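Local atomic coordinates of protein involved in catabolism of external DNA (Legionella pneumophila subsp. pneumophila, PDB entry 2OO3), a protein that probably methylates N6 of one adenine in 23S ribosomal RNA, with S-adenosyl-L-methionine as the methyl donor. Residues A[149-154]-A[182-187]; A[252-257]-A[269-274]; A[105-110]-A[135-140]. All blocks are in the same frame, centred on the assembly; numbering follows the deposited sequence.

Contact 1 (A[149-154]-A[182-187]); sequences KLNALL and IKNAYS. With SO4 (sulfate ion), chain C.
Two carboxamides, those of Asn-151 and Asn-184, meet obliquely across this helix pair, their planes 55° apart. ND2 of Asn-151 comes to 3.0 Å from OD1 of Asn-184, and the carbons CB and CG of Asn-151 also pass close to that oxygen. Each side chain has CG anti to its own backbone N (chi1 170° in Asn-184), and the pair lies on the outer, more exposed side of the interface. The third flat group belongs to Tyr-186, whose CB is directed away from the neighbouring helix: its side chain touches Ile-216 and Tyr-194, and a sulfate ion, probably from the crystallisation liquor, approaches its hydroxyl obliquely to the ring, with a weak contact of 3.4 Å between OH of Tyr-186 and sulfate O2.

Beneath the amides the contact turns apolar. The segments run almost parallel, 5° between directions and 9.0 Å between axes, as expected of successive helices lying on one face of the parallel half of a Rossmann-like methyltransferase sheet. Helix 146-153 leads into strand 161-165, and helix 174-188 into strand 193-200, each a right-handed crossover step of that fold. Ala-185 occupies the closest point: its CA lies 5.8 Å from CA of Asn-151, and a methyl is all the side chain it brings. CB of Ala-185 touches CD1 of Leu-154 at 3.9 Å and CB of Leu-150 at 4.2 Å. Leu-150 and Leu-154 then continue down onto Ile-163 of the sheet, where Ile-182 also reaches Ile-165. Farther along, OG of Ser-187 donates back to O of Asn-184 at 2.6 Å, and the carbonyl of Asn-151 accepts a hydrogen bond from NZ of Lys-188.

Contact 2 (A[252-257]-A[269-274]); sequences EIKLVL and SSYMIE
CB of Leu-257 lies over one face of the Tyr-271 ring, 4.0 Å from its centroid and 28° off the normal, a CH-pi contact between a helix and the edge strand of the mixed sheet in this Rossmann-like methyltransferase. Helix segment 252-257 runs antiparallel to strand 270-274, at 170°, with 9.2 Å between the axes; the two elements follow each other in the chain. CD1 of Leu-257 serves two partners, touching CD1 of Tyr-271 and, at 3.8 Å, CG1 of Ile-273.

Ile-273 enters from the same side of the strand as Tyr-271. Its CG1 is anti to the carbonyl carbon (chi1 -61°), which places that atom against CD1 of Leu-257. The side chains of Ile-273 and Lys-254 cross at about a right angle, and CD1 of Ile-273 presses on CB of Lys-254 at 3.5 Å, tighter than usual carbon packing. The same methyl of Ile-273 meets CG2 of Ile-253 at 4.0 Å.

Outside this first shell, Ile-18 of helix 14-30 backs Leu-257, while Ile-253 touches Ile-223 and Ile-273 touches Val-221, both of strand 220-226. Backbone hydrogen bonds from Ser-270, Met-272 and Glu-274 hold the strand to strand 220-226, and a salt bridge joins Glu-274 to Arg-222. Glu-258, one turn along the helix, forms a salt bridge with NZ of Lys-254 and also touches Tyr-271. The side chains of Lys-254 and Tyr-271 pass each other at a slant, bringing CG of Lys-254 to 3.4 Å from OH of Tyr-271.

Contact 3 (A[105-110]-A[135-140]); sequences FAINQL and FNKKVY
Ile-107 meets both Phe-135 and Val-139 at about a right angle, using a different branch for each. Its CG2, anti to the backbone N, presses obliquely on the phenyl ring, 3.4 Å from CD2 of Phe-135. The other branch turns to the strand, CG1 lying 3.9 Å from CG2 of Val-139. Asn-108 extends its amide toward the same ring, planes 64° apart, with ND2 of Asn-108 4.0 Å from CE2 of Phe-135; that amide is held by Gln-89 and by the carbonyl of Tyr-104.

Lys-137 also meets Ile-107, its CG 3.9 Å from CG2 of Ile-107. Bent at chi2 (-55°) and again at chi4, its chain brings the ammonium to the C-terminal end of the helix. There NZ of Lys-137 donates to O of Leu-110, modelled at 2.4 Å, so short that the exact length is doubtful, and weakly to O of Ile-107 at 3.3 Å. A cation at this end would probably interact favourably with the helix dipole.

Leu-116 of strand 115-119 lies under Ile-107 and Leu-110. The contact thus packs helix 102-109 against Val-139 of strand 139-142 and the loop leading into it, at one edge of the Rossmann-like sheet.

The three contacts sample different places around one eight-stranded sheet. Contacts 2 and 3 both involve an outermost strand, 270-275 and 139-142 respectively, on opposite sides of the chain's centre, and each is only partly buried. Contact 1 joins two helices instead and is the more buried; the chain reaches it from contact 3, since helix 146-153 follows strand 139-142. Helix 14-30 is shared behind contacts 2 and 3. Their chemistry differs accordingly: aliphatic packing with an outer amide pair in contact 1, a tyrosine face and lysine methylenes in contact 2, and in contact 3 a lysine ammonium near carbonyls at the end of a helix, beside aliphatic and phenyl packing.

Contact 1 (A[149-154]-A[182-187])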
# COMPACT_ATOMS: atom_id res chain seq x y z
N LYS A 149 -10.76 -13.10 5.65
CA LYS A 149 -9.82 -13.43 6.74
C LYS A 149 -9.67 -12.40 7.84
O LYS A 149 -9.27 -12.75 8.96
CB LYS A 149 -8.42 -13.75 6.19
CG LYS A 149 -8.23 -15.17 5.77
CD LYS A 149 -8.31 -16.11 6.95
CE LYS A 149 -8.15 -17.55 6.53
NZ LYS A 149 -8.43 -18.43 7.70
N LEU A 150 -9.94 -11.13 7.52
CA LEU A 150 -9.91 -10.08 8.53
C LEU A 150 -10.63 -10.51 9.82
O LEU A 150 -10.10 -10.37 10.93
CB LEU A 150 -10.51 -8.79 7.97
CG LEU A 150 -9.68 -8.02 6.95
CD1 LEU A 150 -10.43 -6.79 6.46
CD2 LEU A 150 -8.34 -7.61 7.56
N ASN A 151 -11.83 -11.07 9.67
CA ASN A 151 -12.65 -11.46 10.80
C ASN A 151 -12.00 -12.54 11.67
O ASN A 151 -12.09 -12.49 12.89
CB ASN A 151 -14.02 -11.89 10.27
CG ASN A 151 -15.01 -12.28 11.37
OD1 ASN A 151 -15.68 -13.33 11.27
ND2 ASN A 151 -15.15 -11.42 12.40
N ALA A 152 -11.29 -13.49 11.05
CA ALA A 152 -10.73 -14.65 11.76
C ALA A 152 -9.42 -14.37 12.49
O ALA A 152 -9.10 -15.06 13.48
CB ALA A 152 -10.54 -15.81 10.79
N LEU A 153 -8.65 -13.40 11.98
CA LEU A 153 -7.25 -13.22 12.37
C LEU A 153 -7.02 -12.07 13.33
O LEU A 153 -5.90 -11.90 13.80
CB LEU A 153 -6.35 -13.01 11.14
CG LEU A 153 -6.33 -14.17 10.12
CD1 LEU A 153 -5.49 -13.80 8.95
CD2 LEU A 153 -5.81 -15.45 10.76
N LEU A 154 -8.07 -11.29 13.62
CA LEU A 154 -7.92 -10.10 14.46
C LEU A 154 -8.88 -10.21 15.67
O LEU A 154 -9.97 -10.80 15.53
CB LEU A 154 -8.19 -8.83 13.65
CG LEU A 154 -7.32 -8.57 12.40
CD1 LEU A 154 -7.78 -7.32 11.68
CD2 LEU A 154 -5.84 -8.41 12.77
N ILE A 182 -13.48 -3.72 6.95
CA ILE A 182 -12.63 -2.93 7.87
C ILE A 182 -13.41 -2.50 9.11
O ILE A 182 -12.89 -2.57 10.21
CB ILE A 182 -11.99 -1.72 7.18
CG1 ILE A 182 -11.14 -2.18 5.98
CG2 ILE A 182 -11.16 -0.85 8.19
CD1 ILE A 182 -10.72 -1.05 5.01
N LYS A 183 -14.66 -2.05 8.95
CA LYS A 183 -15.44 -1.68 10.11
C LYS A 183 -15.54 -2.85 11.09
O LYS A 183 -15.35 -2.66 12.31
CB LYS A 183 -16.85 -1.18 9.71
CG LYS A 183 -17.66 -0.64 10.92
CD LYS A 183 -18.98 -0.01 10.45
CE LYS A 183 -19.95 0.11 11.58
NZ LYS A 183 -21.28 0.65 11.08
N ASN A 184 -15.76 -4.05 10.58
CA ASN A 184 -15.91 -5.23 11.44
C ASN A 184 -14.60 -5.54 12.17
O ASN A 184 -14.60 -5.78 13.37
CB ASN A 184 -16.32 -6.47 10.64
CG ASN A 184 -16.26 -7.75 11.48
OD1 ASN A 184 -15.44 -8.67 11.21
ND2 ASN A 184 -17.11 -7.81 12.51
N ALA A 185 -13.51 -5.51 11.39
CA ALA A 185 -12.16 -5.75 11.89
C ALA A 185 -11.83 -4.74 12.98
O ALA A 185 -11.38 -5.12 14.04
CB ALA A 185 -11.16 -5.65 10.74
N TYR A 186 -12.08 -3.46 12.71
CA TYR A 186 -11.80 -2.39 13.65
C TYR A 186 -12.56 -2.59 14.96
O TYR A 186 -12.01 -2.33 16.04
CB TYR A 186 -12.15 -1.03 13.03
CG TYR A 186 -11.84 0.14 13.92
CD1 TYR A 186 -10.56 0.72 13.93
CD2 TYR A 186 -12.82 0.66 14.77
CE1 TYR A 186 -10.29 1.79 14.76
CE2 TYR A 186 -12.55 1.73 15.57
CZ TYR A 186 -11.30 2.28 15.56
OH TYR A 186 -11.05 3.33 16.40
N SER A 187 -13.81 -3.07 14.89
CA SER A 187 -14.60 -3.28 16.13
C SER A 187 -13.91 -4.28 17.08
O SER A 187 -14.03 -4.14 18.29
CB SER A 187 -16.04 -3.72 15.84
OG SER A 187 -16.10 -5.03 15.31
S SO4 C . -12.64 6.99 17.30
O1 SO4 C . -11.30 6.79 16.77
O2 SO4 C . -13.32 5.70 17.37
O3 SO4 C . -12.53 7.57 18.64
O4 SO4 C . -13.43 7.87 16.44

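Contact 2 (A[252-257]-A[269-274])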
# COMPACT_ATOMS: atom_id res chain seq x y z
N GLU A 252 5.50 13.67 7.04
CA GLU A 252 6.35 12.94 6.11
C GLU A 252 5.66 12.74 4.78
O GLU A 252 6.24 12.96 3.74
CB GLU A 252 6.73 11.53 6.61
CG GLU A 252 7.61 11.54 7.85
CD GLU A 252 8.24 10.19 8.12
OE1 GLU A 252 7.70 9.16 7.65
OE2 GLU A 252 9.27 10.17 8.82
N ILE A 253 4.40 12.29 4.81
CA ILE A 253 3.72 11.91 3.57
C ILE A 253 3.46 13.13 2.66
O ILE A 253 3.43 12.99 1.44
CB ILE A 253 2.45 11.12 3.86
CG1 ILE A 253 2.16 10.18 2.69
CG2 ILE A 253 1.30 12.07 4.25
CD1 ILE A 253 3.25 9.10 2.51
N LYS A 254 3.33 14.31 3.25
CA LYS A 254 3.24 15.56 2.51
C LYS A 254 4.50 15.83 1.68
O LYS A 254 4.40 16.23 0.52
CB LYS A 254 2.99 16.73 3.48
CG LYS A 254 2.67 18.09 2.81
CD LYS A 254 2.36 19.15 3.88
CE LYS A 254 2.14 20.56 3.30
NZ LYS A 254 3.39 20.96 2.58
N LEU A 255 5.68 15.62 2.27
CA LEU A 255 6.94 15.74 1.53
C LEU A 255 6.96 14.73 0.39
O LEU A 255 7.36 15.06 -0.73
CB LEU A 255 8.18 15.55 2.42
CG LEU A 255 9.55 15.68 1.66
CD1 LEU A 255 9.67 16.92 0.77
CD2 LEU A 255 10.78 15.60 2.59
N VAL A 256 6.53 13.50 0.66
CA VAL A 256 6.56 12.48 -0.38
C VAL A 256 5.65 12.93 -1.54
O VAL A 256 6.07 12.93 -2.70
CB VAL A 256 6.09 11.11 0.16
CG1 VAL A 256 5.80 10.10 -1.02
CG2 VAL A 256 7.14 10.52 1.15
N LEU A 257 4.40 13.27 -1.22
CA LEU A 257 3.42 13.65 -2.25
C LEU A 257 3.86 14.88 -3.04
O LEU A 257 3.70 14.90 -4.26
CB LEU A 257 2.03 13.89 -1.63
CG LEU A 257 1.34 12.66 -1.02
CD1 LEU A 257 0.17 13.07 -0.11
CD2 LEU A 257 0.85 11.72 -2.14
N SER A 269 -0.39 17.95 -11.90
CA SER A 269 -0.77 16.98 -10.88
C SER A 269 -0.91 17.68 -9.54
O SER A 269 -0.39 18.80 -9.35
CB SER A 269 0.26 15.84 -10.80
OG SER A 269 1.52 16.32 -10.38
N SER A 270 -1.68 17.06 -8.62
CA SER A 270 -1.94 17.67 -7.31
C SER A 270 -2.07 16.54 -6.30
O SER A 270 -2.14 15.37 -6.68
CB SER A 270 -3.21 18.52 -7.31
OG SER A 270 -4.36 17.73 -7.63
N TYR A 271 -2.11 16.89 -5.02
CA TYR A 271 -2.28 15.93 -3.94
C TYR A 271 -3.13 16.62 -2.88
O TYR A 271 -3.29 17.87 -2.88
CB TYR A 271 -0.90 15.50 -3.35
CG TYR A 271 -0.25 16.56 -2.48
CD1 TYR A 271 -0.54 16.65 -1.11
CD2 TYR A 271 0.66 17.49 -3.02
CE1 TYR A 271 0.04 17.63 -0.30
CE2 TYR A 271 1.25 18.49 -2.21
CZ TYR A 271 0.93 18.55 -0.86
OH TYR A 271 1.49 19.52 -0.05
N MET A 272 -3.67 15.83 -1.97
CA MET A 272 -4.30 16.35 -0.79
C MET A 272 -4.08 15.39 0.38
O MET A 272 -3.80 14.19 0.19
CB MET A 272 -5.80 16.54 -1.03
CG MET A 272 -6.58 15.24 -1.24
SD MET A 272 -7.24 14.47 0.28
CE MET A 272 -8.85 15.24 0.30
N ILE A 273 -4.22 15.92 1.58
CA ILE A 273 -4.07 15.20 2.82
C ILE A 273 -5.18 15.78 3.69
O ILE A 273 -5.31 17.01 3.79
CB ILE A 273 -2.73 15.49 3.51
CG1 ILE A 273 -1.55 15.10 2.64
CG2 ILE A 273 -2.60 14.71 4.84
CD1 ILE A 273 -0.27 15.63 3.21
N GLU A 274 -5.98 14.90 4.28
CA GLU A 274 -7.06 15.32 5.15
C GLU A 274 -7.10 14.41 6.35
O GLU A 274 -7.19 13.19 6.21
CB GLU A 274 -8.36 15.23 4.38
CG GLU A 274 -9.63 15.26 5.18
CD GLU A 274 -10.83 15.41 4.25
OE1 GLU A 274 -11.45 14.38 3.89
OE2 GLU A 274 -11.08 16.56 3.82

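Contact 3 (A[105-110]-A[135-140])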
# COMPACT_ATOMS: atom_id res chain seq x y z
N PHE A 105 8.45 -5.73 -0.27
CA PHE A 105 8.80 -4.64 0.66
C PHE A 105 8.70 -5.07 2.13
O PHE A 105 9.62 -4.78 2.95
CB PHE A 105 7.91 -3.40 0.38
CG PHE A 105 8.19 -2.74 -0.96
CD1 PHE A 105 9.32 -1.90 -1.12
CD2 PHE A 105 7.34 -2.92 -2.03
CE1 PHE A 105 9.58 -1.28 -2.36
CE2 PHE A 105 7.60 -2.29 -3.28
CZ PHE A 105 8.72 -1.49 -3.43
N ALA A 106 7.61 -5.72 2.51
CA ALA A 106 7.39 -6.07 3.92
C ALA A 106 8.46 -7.03 4.47
O ALA A 106 8.98 -6.88 5.58
CB ALA A 106 5.96 -6.62 4.13
N ILE A 107 8.81 -8.02 3.66
CA ILE A 107 9.81 -8.99 4.06
C ILE A 107 11.15 -8.29 4.24
O ILE A 107 11.94 -8.67 5.10
CB ILE A 107 9.88 -10.15 3.02
CG1 ILE A 107 8.64 -11.04 3.14
CG2 ILE A 107 11.08 -11.01 3.28
CD1 ILE A 107 8.41 -12.05 1.93
N ASN A 108 11.41 -7.24 3.47
CA ASN A 108 12.66 -6.51 3.65
C ASN A 108 12.73 -5.68 4.92
O ASN A 108 13.77 -5.66 5.57
CB ASN A 108 12.99 -5.65 2.42
CG ASN A 108 13.86 -6.39 1.44
OD1 ASN A 108 15.10 -6.45 1.59
ND2 ASN A 108 13.23 -7.05 0.48
N GLN A 109 11.65 -5.00 5.28
CA GLN A 109 11.68 -4.13 6.44
C GLN A 109 11.29 -4.75 7.80
O GLN A 109 11.65 -4.20 8.87
CB GLN A 109 10.77 -2.95 6.16
CG GLN A 109 11.51 -1.81 5.44
CD GLN A 109 10.55 -0.70 5.16
OE1 GLN A 109 9.67 -0.86 4.33
NE2 GLN A 109 10.65 0.38 5.90
N LEU A 110 10.53 -5.83 7.77
CA LEU A 110 10.10 -6.47 9.00
C LEU A 110 11.22 -7.29 9.63
O LEU A 110 12.29 -7.44 9.03
CB LEU A 110 8.83 -7.31 8.76
CG LEU A 110 7.58 -6.43 8.56
CD1 LEU A 110 6.37 -7.29 8.22
CD2 LEU A 110 7.27 -5.63 9.79
N PHE A 135 13.95 -14.83 3.57
CA PHE A 135 15.15 -14.48 4.38
C PHE A 135 15.02 -15.15 5.76
O PHE A 135 14.68 -16.34 5.83
CB PHE A 135 15.31 -12.97 4.47
CG PHE A 135 15.34 -12.29 3.12
CD1 PHE A 135 16.28 -12.64 2.16
CD2 PHE A 135 14.41 -11.34 2.80
CE1 PHE A 135 16.27 -12.03 0.89
CE2 PHE A 135 14.41 -10.72 1.54
CZ PHE A 135 15.32 -11.07 0.60
N ASN A 136 15.22 -14.40 6.85
CA ASN A 136 14.97 -14.95 8.18
C ASN A 136 13.61 -14.52 8.76
O ASN A 136 13.43 -14.53 9.99
CB ASN A 136 16.12 -14.58 9.16
CG ASN A 136 16.18 -13.08 9.44
OD1 ASN A 136 15.77 -12.26 8.61
ND2 ASN A 136 16.73 -12.71 10.61
N LYS A 137 12.65 -14.15 7.90
CA LYS A 137 11.32 -13.75 8.42
C LYS A 137 10.38 -14.91 8.43
O LYS A 137 10.64 -15.98 7.85
CB LYS A 137 10.68 -12.61 7.60
CG LYS A 137 11.62 -11.56 7.09
CD LYS A 137 12.48 -10.90 8.19
CE LYS A 137 13.69 -10.28 7.49
NZ LYS A 137 13.84 -8.88 7.82
N LYS A 138 9.26 -14.68 9.09
CA LYS A 138 8.27 -15.70 9.37
C LYS A 138 7.07 -15.37 8.45
O LYS A 138 6.29 -14.46 8.73
CB LYS A 138 7.94 -15.58 10.86
CG LYS A 138 7.09 -16.64 11.47
CD LYS A 138 7.28 -16.67 13.06
CE LYS A 138 6.79 -15.40 13.78
NZ LYS A 138 7.28 -15.23 15.22
N VAL A 139 6.94 -16.11 7.35
CA VAL A 139 6.01 -15.74 6.30
C VAL A 139 4.98 -16.84 6.03
O VAL A 139 5.34 -17.93 5.60
CB VAL A 139 6.75 -15.38 4.97
CG1 VAL A 139 5.73 -14.97 3.88
CG2 VAL A 139 7.76 -14.27 5.18
N TYR A 140 3.72 -16.55 6.29
CA TYR A 140 2.63 -17.51 6.01
C TYR A 140 1.84 -17.10 4.80
O TYR A 140 1.17 -16.06 4.82
CB TYR A 140 1.71 -17.62 7.22
CG TYR A 140 2.44 -18.21 8.40
CD1 TYR A 140 2.45 -19.61 8.62
CD2 TYR A 140 3.16 -17.39 9.29
CE1 TYR A 140 3.15 -20.16 9.69
CE2 TYR A 140 3.87 -17.95 10.38
CZ TYR A 140 3.84 -19.33 10.57
OH TYR A 140 4.53 -19.86 11.64